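Local coordinates for mosquitocidal toxin (Bacillus sphaericus, PDB 2CB4), which probably transfers ADP-ribose from NAD+ to target proteins, as the catalytic domain of a toxin that kills mosquitoes, at residues T109-L112 and N113-R116; D20-W23 and I24-A27; D258-A261 and P262-E265. The protein carries 1 engineered substitution. All coordinates share one frame; numbering follows the deposited sequence.

Contact 1 (T109-L112 and N113-R116); sequences THLL and NYLR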
ATOM      1  N   THR A 109     -24.617  17.766  -9.181  1.00 38.12           N
ATOM      2  CA  THR A 109     -25.968  18.333  -9.074  1.00 37.57           C
ATOM      3  C   THR A 109     -26.430  19.013 -10.334  1.00 40.25           C
ATOM      4  O   THR A 109     -27.493  19.596 -10.363  1.00 40.62           O
ATOM      5  CB  THR A 109     -26.086  19.341  -7.894  1.00 42.32           C
ATOM      6  OG1 THR A 109     -25.051  20.330  -7.997  1.00 46.60           O
ATOM      7  CG2 THR A 109     -25.927  18.610  -6.574  1.00 34.84           C
ATOM      8  N   HIS A 110     -25.631  18.918 -11.389  1.00 36.26           N
ATOM      9  CA  HIS A 110     -25.985  19.533 -12.648  1.00 35.93           C
ATOM     10  C   HIS A 110     -27.095  18.793 -13.380  1.00 38.87           C
ATOM     11  O   HIS A 110     -26.861  17.945 -14.245  1.00 40.49           O
ATOM     12  CB  HIS A 110     -24.756  19.760 -13.527  1.00 37.69           C
ATOM     13  CG  HIS A 110     -24.992  20.746 -14.620  1.00 43.06           C
ATOM     14  ND1 HIS A 110     -24.008  21.599 -15.091  1.00 45.88           N
ATOM     15  CD2 HIS A 110     -26.117  21.044 -15.330  1.00 45.68           C
ATOM     16  CE1 HIS A 110     -24.511  22.359 -16.056  1.00 45.23           C
ATOM     17  NE2 HIS A 110     -25.790  22.046 -16.213  1.00 45.59           N
ATOM     18  N   LEU A 111     -28.327  19.154 -13.037  1.00 33.10           N
ATOM     19  CA  LEU A 111     -29.518  18.540 -13.594  1.00 31.96           C
ATOM     20  C   LEU A 111     -29.667  18.500 -15.102  1.00 38.22           C
ATOM     21  O   LEU A 111     -30.031  17.467 -15.661  1.00 38.90           O
ATOM     22  CB  LEU A 111     -30.782  19.090 -12.923  1.00 31.17           C
ATOM     23  CG  LEU A 111     -32.105  18.427 -13.340  1.00 34.38           C
ATOM     24  CD1 LEU A 111     -32.071  16.930 -13.047  1.00 33.15           C
ATOM     25  CD2 LEU A 111     -33.263  19.091 -12.621  1.00 34.05           C
ATOM     26  N   LEU A 112     -29.433  19.625 -15.770  1.00 36.64           N
ATOM     27  CA  LEU A 112     -29.574  19.673 -17.235  1.00 36.62           C
ATOM     28  C   LEU A 112     -28.530  18.827 -17.950  1.00 38.36           C
ATOM     29  O   LEU A 112     -28.840  18.188 -18.943  1.00 38.33           O
ATOM     30  CB  LEU A 112     -29.554  21.118 -17.757  1.00 37.03           C
ATOM     31  CG  LEU A 112     -30.917  21.827 -17.686  1.00 41.62           C
ATOM     32  CD1 LEU A 112     -30.748  23.313 -17.991  1.00 41.64           C
ATOM     33  CD2 LEU A 112     -31.964  21.184 -18.606  1.00 40.81           C
ATOM     34  N   ASN A 113     -27.317  18.773 -17.412  1.00 30.87           N
ATOM     35  CA  ASN A 113     -26.286  17.979 -18.014  1.00 32.73           C
ATOM     36  C   ASN A 113     -26.580  16.515 -17.809  1.00 40.51           C
ATOM     37  O   ASN A 113     -26.350  15.674 -18.709  1.00 40.41           O
ATOM     38  CB  ASN A 113     -24.921  18.307 -17.427  1.00 34.60           C
ATOM     39  CG  ASN A 113     -24.263  19.456 -18.115  1.00 50.93           C
ATOM     40  OD1 ASN A 113     -24.816  20.079 -19.068  1.00 46.69           O
ATOM     41  ND2 ASN A 113     -23.097  19.783 -17.657  1.00 43.71           N
ATOM     42  N   TYR A 114     -27.109  16.227 -16.619  1.00 35.66           N
ATOM     43  CA  TYR A 114     -27.445  14.856 -16.277  1.00 34.10           C
ATOM     44  C   TYR A 114     -28.461  14.289 -17.289  1.00 33.20           C
ATOM     45  O   TYR A 114     -28.261  13.257 -17.896  1.00 31.03           O
ATOM     46  CB  TYR A 114     -27.864  14.743 -14.801  1.00 35.41           C
ATOM     47  CG  TYR A 114     -28.655  13.550 -14.576  1.00 36.43           C
ATOM     48  CD1 TYR A 114     -28.022  12.310 -14.486  1.00 37.74           C
ATOM     49  CD2 TYR A 114     -30.069  13.597 -14.580  1.00 36.13           C
ATOM     50  CE1 TYR A 114     -28.769  11.145 -14.397  1.00 35.99           C
ATOM     51  CE2 TYR A 114     -30.805  12.454 -14.483  1.00 36.52           C
ATOM     52  CZ  TYR A 114     -30.130  11.218 -14.409  1.00 41.92           C
ATOM     53  OH  TYR A 114     -30.848  10.073 -14.235  1.00 40.70           O
ATOM     54  N   LEU A 115     -29.520  15.024 -17.524  1.00 30.39           N
ATOM     55  CA  LEU A 115     -30.569  14.633 -18.486  1.00 29.25           C
ATOM     56  C   LEU A 115     -30.121  14.614 -19.944  1.00 33.51           C
ATOM     57  O   LEU A 115     -30.564  13.817 -20.767  1.00 33.81           O
ATOM     58  CB  LEU A 115     -31.732  15.633 -18.376  1.00 28.57           C
ATOM     59  CG  LEU A 115     -32.433  15.792 -17.024  1.00 29.88           C
ATOM     60  CD1 LEU A 115     -33.288  17.062 -17.133  1.00 28.53           C
ATOM     61  CD2 LEU A 115     -33.297  14.478 -16.720  1.00 24.69           C
ATOM     62  N   ARG A 116     -29.327  15.586 -20.317  1.00 30.98           N
ATOM     63  CA  ARG A 116     -28.873  15.660 -21.681  1.00 30.94           C
ATOM     64  C   ARG A 116     -27.747  14.715 -22.065  1.00 32.16           C
ATOM     65  O   ARG A 116     -27.646  14.302 -23.224  1.00 30.99           O
ATOM     66  CB  ARG A 116     -28.400  17.095 -21.983  1.00 34.64           C
ATOM     67  CG  ARG A 116     -28.063  17.312 -23.489  1.00 49.42           C
ATOM     68  CD  ARG A 116     -27.766  18.770 -23.815  1.00 70.28           C
ATOM     69  NE  ARG A 116     -28.908  19.653 -23.577  1.00 84.89           N
ATOM     70  CZ  ARG A 116     -29.997  19.694 -24.343  1.00 93.70           C
ATOM     71  NH1 ARG A 116     -30.107  18.887 -25.406  1.00 62.35           N
ATOM     72  NH2 ARG A 116     -30.984  20.539 -24.047  1.00 84.72           N
TER

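Contact 2 (D20-W23 and I24-A27); sequences DNTW and IQAA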
ATOM      1  N   ASP A  20     -41.343  22.366   1.878  1.00 57.76           N
ATOM      2  CA  ASP A  20     -40.814  21.258   2.679  1.00 55.16           C
ATOM      3  C   ASP A  20     -39.905  20.383   1.794  1.00 53.38           C
ATOM      4  O   ASP A  20     -39.758  20.628   0.585  1.00 51.88           O
ATOM      5  CB  ASP A  20     -41.953  20.425   3.276  1.00 56.46           C
ATOM      6  CG  ASP A  20     -42.941  19.976   2.232  1.00 68.45           C
ATOM      7  OD1 ASP A  20     -42.520  19.758   1.072  1.00 68.62           O
ATOM      8  OD2 ASP A  20     -44.142  19.852   2.560  1.00 77.74           O
ATOM      9  N   ASN A  21     -39.317  19.358   2.406  1.00 45.94           N
ATOM     10  CA  ASN A  21     -38.410  18.462   1.713  1.00 43.56           C
ATOM     11  C   ASN A  21     -39.071  17.239   1.070  1.00 43.82           C
ATOM     12  O   ASN A  21     -38.402  16.275   0.763  1.00 43.61           O
ATOM     13  CB  ASN A  21     -37.278  18.045   2.642  1.00 39.54           C
ATOM     14  CG  ASN A  21     -37.739  17.111   3.730  1.00 49.03           C
ATOM     15  OD1 ASN A  21     -38.949  16.856   3.884  1.00 38.45           O
ATOM     16  ND2 ASN A  21     -36.783  16.578   4.487  1.00 37.32           N
ATOM     17  N   THR A  22     -40.376  17.291   0.850  1.00 38.12           N
ATOM     18  CA  THR A  22     -41.096  16.177   0.236  1.00 36.41           C
ATOM     19  C   THR A  22     -40.460  15.693  -1.053  1.00 39.76           C
ATOM     20  O   THR A  22     -40.429  14.489  -1.325  1.00 39.99           O
ATOM     21  CB  THR A  22     -42.572  16.538  -0.046  1.00 36.36           C
ATOM     22  OG1 THR A  22     -43.204  16.882   1.185  1.00 41.21           O
ATOM     23  CG2 THR A  22     -43.322  15.379  -0.641  1.00 30.87           C
ATOM     24  N   TRP A  23     -39.972  16.633  -1.851  1.00 34.95           N
ATOM     25  CA  TRP A  23     -39.384  16.318  -3.150  1.00 33.50           C
ATOM     26  C   TRP A  23     -38.202  15.337  -3.101  1.00 37.45           C
ATOM     27  O   TRP A  23     -37.966  14.581  -4.072  1.00 36.68           O
ATOM     28  CB  TRP A  23     -39.036  17.596  -3.925  1.00 31.41           C
ATOM     29  CG  TRP A  23     -37.950  18.435  -3.283  1.00 31.74           C
ATOM     30  CD1 TRP A  23     -37.980  18.997  -2.050  1.00 34.37           C
ATOM     31  CD2 TRP A  23     -36.684  18.810  -3.868  1.00 31.50           C
ATOM     32  NE1 TRP A  23     -36.803  19.675  -1.811  1.00 33.56           N
ATOM     33  CE2 TRP A  23     -35.999  19.581  -2.913  1.00 34.81           C
ATOM     34  CE3 TRP A  23     -36.066  18.553  -5.104  1.00 32.90           C
ATOM     35  CZ2 TRP A  23     -34.713  20.091  -3.140  1.00 34.43           C
ATOM     36  CZ3 TRP A  23     -34.798  19.087  -5.341  1.00 34.37           C
ATOM     37  CH2 TRP A  23     -34.143  19.852  -4.364  1.00 35.05           C
ATOM     38  N   ILE A  24     -37.482  15.347  -1.974  1.00 32.24           N
ATOM     39  CA  ILE A  24     -36.338  14.457  -1.764  1.00 31.52           C
ATOM     40  C   ILE A  24     -36.546  13.468  -0.602  1.00 34.66           C
ATOM     41  O   ILE A  24     -35.591  12.905  -0.088  1.00 34.00           O
ATOM     42  CB  ILE A  24     -35.020  15.224  -1.519  1.00 33.81           C
ATOM     43  CG1 ILE A  24     -35.199  16.246  -0.400  1.00 33.55           C
ATOM     44  CG2 ILE A  24     -34.544  15.893  -2.801  1.00 34.02           C
ATOM     45  CD1 ILE A  24     -33.934  17.063  -0.159  1.00 36.36           C
ATOM     46  N   GLN A  25     -37.788  13.248  -0.197  1.00 30.68           N
ATOM     47  CA  GLN A  25     -38.041  12.330   0.911  1.00 30.80           C
ATOM     48  C   GLN A  25     -37.759  10.836   0.640  1.00 34.01           C
ATOM     49  O   GLN A  25     -37.635  10.048   1.587  1.00 33.86           O
ATOM     50  CB  GLN A  25     -39.472  12.511   1.449  1.00 31.80           C
ATOM     51  CG  GLN A  25     -39.510  13.394   2.673  1.00 37.95           C
ATOM     52  CD  GLN A  25     -40.915  13.721   3.138  1.00 52.33           C
ATOM     53  OE1 GLN A  25     -41.857  12.952   2.934  1.00 50.36           O
ATOM     54  NE2 GLN A  25     -41.064  14.876   3.783  1.00 42.31           N
ATOM     55  N   ALA A  26     -37.693  10.445  -0.639  1.00 28.19           N
ATOM     56  CA  ALA A  26     -37.446   9.037  -1.007  1.00 26.21           C
ATOM     57  C   ALA A  26     -35.943   8.738  -0.985  1.00 31.19           C
ATOM     58  O   ALA A  26     -35.532   7.586  -1.107  1.00 31.21           O
ATOM     59  CB  ALA A  26     -38.032   8.734  -2.405  1.00 25.86           C
ATOM     60  N   ALA A  27     -35.137   9.785  -0.830  1.00 28.01           N
ATOM     61  CA  ALA A  27     -33.687   9.685  -0.862  1.00 27.74           C
ATOM     62  C   ALA A  27     -33.006   8.525  -0.176  1.00 33.26           C
ATOM     63  O   ALA A  27     -33.232   8.227   1.018  1.00 34.16           O
ATOM     64  CB  ALA A  27     -33.013  10.998  -0.468  1.00 27.75           C
TER

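Contact 3 (D258-A261 and P262-E265); sequences DMFA and PNGE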
ATOM      1  N   ASP A 258     -29.672   2.189 -19.573  1.00 25.19           N
ATOM      2  CA  ASP A 258     -31.007   1.911 -20.079  1.00 24.47           C
ATOM      3  C   ASP A 258     -32.121   2.870 -19.650  1.00 28.34           C
ATOM      4  O   ASP A 258     -33.280   2.606 -19.887  1.00 28.79           O
ATOM      5  CB  ASP A 258     -31.384   0.465 -19.765  1.00 26.35           C
ATOM      6  CG  ASP A 258     -30.637  -0.519 -20.656  1.00 31.29           C
ATOM      7  OD1 ASP A 258     -30.562  -0.264 -21.894  1.00 29.70           O
ATOM      8  OD2 ASP A 258     -30.043  -1.464 -20.100  1.00 33.39           O
HETATM    9  N   MSE A 259     -31.745   3.982 -19.024  1.00 23.68           N
HETATM   10  CA  MSE A 259     -32.693   4.998 -18.592  1.00 21.20           C
HETATM   11  C   MSE A 259     -32.338   6.392 -19.167  1.00 29.71           C
HETATM   12  O   MSE A 259     -32.904   7.384 -18.753  1.00 32.37           O
HETATM   13  CB  MSE A 259     -32.877   5.071 -17.058  1.00 19.41           C
HETATM   14  CG  MSE A 259     -33.809   4.003 -16.482  1.00 17.35           C
HETATM   15 SE   MSE A 259     -35.590   3.922 -17.119  1.00 13.89          SE
HETATM   16  CE  MSE A 259     -36.048   5.426 -16.128  1.00 12.60           C
ATOM     17  N   PHE A 260     -31.384   6.449 -20.096  1.00 25.85           N
ATOM     18  CA  PHE A 260     -30.955   7.694 -20.731  1.00 24.54           C
ATOM     19  C   PHE A 260     -31.893   7.842 -21.930  1.00 29.95           C
ATOM     20  O   PHE A 260     -32.099   6.889 -22.686  1.00 28.13           O
ATOM     21  CB  PHE A 260     -29.495   7.568 -21.198  1.00 26.03           C
ATOM     22  CG  PHE A 260     -28.959   8.817 -21.854  1.00 26.39           C
ATOM     23  CD1 PHE A 260     -29.320  10.082 -21.363  1.00 28.88           C
ATOM     24  CD2 PHE A 260     -28.115   8.734 -22.956  1.00 26.89           C
ATOM     25  CE1 PHE A 260     -28.846  11.243 -21.968  1.00 29.46           C
ATOM     26  CE2 PHE A 260     -27.621   9.885 -23.578  1.00 29.89           C
ATOM     27  CZ  PHE A 260     -27.988  11.145 -23.088  1.00 28.79           C
ATOM     28  N   ALA A 261     -32.490   9.023 -22.091  1.00 28.85           N
ATOM     29  CA  ALA A 261     -33.474   9.240 -23.157  1.00 28.26           C
ATOM     30  C   ALA A 261     -33.200   8.730 -24.566  1.00 31.43           C
ATOM     31  O   ALA A 261     -34.040   8.030 -25.134  1.00 32.47           O
ATOM     32  CB  ALA A 261     -34.032  10.660 -23.142  1.00 28.75           C
ATOM     33  N   PRO A 262     -32.043   9.060 -25.139  1.00 27.54           N
ATOM     34  CA  PRO A 262     -31.706   8.580 -26.490  1.00 26.20           C
ATOM     35  C   PRO A 262     -31.556   7.031 -26.551  1.00 29.77           C
ATOM     36  O   PRO A 262     -31.541   6.446 -27.649  1.00 28.73           O
ATOM     37  CB  PRO A 262     -30.350   9.253 -26.789  1.00 27.37           C
ATOM     38  CG  PRO A 262     -30.189  10.330 -25.818  1.00 31.47           C
ATOM     39  CD  PRO A 262     -31.035  10.009 -24.617  1.00 27.87           C
ATOM     40  N   ASN A 263     -31.440   6.384 -25.379  1.00 25.41           N
ATOM     41  CA  ASN A 263     -31.278   4.928 -25.289  1.00 24.98           C
ATOM     42  C   ASN A 263     -32.567   4.137 -25.253  1.00 29.59           C
ATOM     43  O   ASN A 263     -32.563   2.919 -24.990  1.00 27.91           O
ATOM     44  CB  ASN A 263     -30.361   4.534 -24.121  1.00 22.99           C
ATOM     45  CG  ASN A 263     -28.955   5.043 -24.310  1.00 31.38           C
ATOM     46  OD1 ASN A 263     -28.625   5.615 -25.346  1.00 24.67           O
ATOM     47  ND2 ASN A 263     -28.126   4.851 -23.320  1.00 23.34           N
ATOM     48  N   GLY A 264     -33.676   4.821 -25.542  1.00 27.14           N
ATOM     49  CA  GLY A 264     -34.983   4.161 -25.577  1.00 26.85           C
ATOM     50  C   GLY A 264     -36.016   5.055 -26.248  1.00 31.14           C
ATOM     51  O   GLY A 264     -35.686   6.104 -26.799  1.00 30.97           O
ATOM     52  N   GLU A 265     -37.284   4.662 -26.155  1.00 27.02           N
ATOM     53  CA  GLU A 265     -38.380   5.458 -26.726  1.00 25.32           C
ATOM     54  C   GLU A 265     -39.709   4.795 -26.387  1.00 30.79           C
ATOM     55  O   GLU A 265     -39.729   3.686 -25.883  1.00 28.72           O
ATOM     56  CB  GLU A 265     -38.251   5.477 -28.259  1.00 25.13           C
ATOM     57  CG  GLU A 265     -38.611   4.126 -28.856  1.00 28.80           C
ATOM     58  CD  GLU A 265     -38.092   3.924 -30.261  1.00 51.09           C
ATOM     59  OE1 GLU A 265     -36.928   4.314 -30.563  1.00 51.89           O
ATOM     60  OE2 GLU A 265     -38.865   3.379 -31.074  1.00 45.09           O
TER
HETATM   61  O   HOH W   1     -31.031   0.679 -24.670  1.00 17.86           O

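Contact 1 (T109-L112 and N113-R116)
Asn113 lays its side-chain amide over the imidazole of His110, the N-cap residue of helix 111-117. Asn113 CB starts the stack, standing 3.8 Å from the centroid of the His110 ring and 18° off the ring normal, a CH-pi contact over the face. CG continues across the same face, and the amide is turned 10° from the ring plane. At the tip, OD1 and ND2 both lie over the rim of that face; ND2 also donates to Glu107 OE1, a bond that fixes the amide. The His110 ring reaches this place because CG is anti to the backbone N (chi1 -162°), which carries it alongside the first helical turn. Asp34 of the second subunit packs on His110. Tyr114 N, Leu115 N and Arg116 N bond back to His110 O (2.9 Å), Leu111 O (3.1 Å) and Leu112 O (3.0 Å), the alpha-helical pattern from its first turn. Leu111 CD1 spans Tyr114 CD2 and Leu115 CG, each 4.2 Å away. Leu111 rests on Ile43 of helix 36-44, Leu115 on Thr182 of strand 180-184, and Tyr114 OH bonds Ser125 OG on strand 123-131.

Contact 2 (D20-W23 and I24-A27)
Ile24 sets its CG2 methyl squarely over the indole of Trp23, the preceding residue. Ile24 CG2 is 3.8 Å from the centroid of the Trp23 six-membered ring, a CH-pi contact near the ring centre, and the two side chains run side by side in the same direction. Ile24 CG1 sits between its own backbone N and carbonyl carbon (chi1 52°), which turns this branch toward the chain behind it, 3.4 Å from Asn21 O. Trp23 and Ile24 are both buried, and the indole is pinned at its NE1 by Ser36 OG.

The other side of the turn is polar and partly open to solvent. Gln25 runs out extended beyond CG and gives its NE2 to Asn21 OD1 (2.9 Å) in a nearly straight bond of 167°. The bond lies close to the plane of the Gln25 amide, yet the two amides stand 79° apart and the side chains cross at about a right angle. Asn21 is held a second time, through ND2 to Met33 O. At the exposed end, Asp20 OD1 accepts from Thr22 N at 3.3 Å, closing an Asx turn, with a weak bond from Thr22 OG1 beside it. The backbone underneath is tied by Ile24 N to Asn21 O (3.0 Å) and Gln25 N to Thr22 O (3.1 Å), and a type I turn follows from Ile24 to Ala27. Trp23 and Ile24 both touch Leu39 of helix 36-44 and Pro184 of strand 180-184, joining this N-terminal loop to helix and sheet.

Contact 3 (D258-A261 and P262-E265)
Two successive backbone bonds fold the chain back tightly between Phe260 and Gly264: Asn263 N donates to Phe260 O (2.8 Å) and Gly264 N to Ala261 O (3.3 Å). Each bond runs from a residue to the third one before it, the pattern of a short 3-10-like turn through Ala261 and Pro262. The chain thereby turns from the end of the 3-10 segment 258-259 into strand 264-265.

The side-chain contact is a proline on an aromatic face. Pro262 CD sits over the centre of the Phe260 ring, 3.3 Å from its centroid and only 3° off the normal, a close CH-pi contact. Pro262 CG is shifted toward the rim and meets Phe260 CE2 at 3.4 Å. The ring can lie beneath the proline because Phe260 CG is anti to the backbone N (chi1 -179°), beside the carbonyl carbon from which the turn departs. Asn263 approaches from another direction: its ND2 is in the plane of the Phe260 ring, at the edge, and 3.7 Å from Phe260 CB. That amide is anchored by a hydrogen bond from ND2 to Phe257 O, so the same group borders the ring and ties the turn to the chain just ahead of it.

A water bridges Asp258 and Asn263, donating to Asp258 OD1 (3.0 Å) and to Asn263 O (2.7 Å). The Asp258 carboxylate is held further by Ser145 OG at OD1 and by a salt bridge from OD2 to Arg83.

Ile213 of the second subunit packs on Pro262, and Glu190 of that subunit on Phe260. Within the chain, selenomethionine Met259 lies on Arg80 and Trp81 of strand 78-82, while strand 264-265 pairs antiparallel with strand 142-143 in a small two-stranded sheet.

How the contacts relate
Contacts 1 and 3 meet directly: the Phe260 ring of contact 3 abuts the helix of contact 1, with Arg116 O 3.2 Å from Phe260 CZ, and their centres are about 15 Å apart. Both also touch the second subunit. Contact 2 does not reach contact 1, the nearest atoms being about 7 Å apart, but the two share neighbours: Thr109 and Ile24 both rest on Leu39 of helix 36-44, and both contacts border strand 180-184. Contacts 2 and 3 lie on opposite sides of the chain's centre, with centres about 25 Å apart. Contact 1 falls within the Scabin-like range of the ADP-ribosyl clan; no substrate or cofactor touches the three contacts, so none can be tied to the active site.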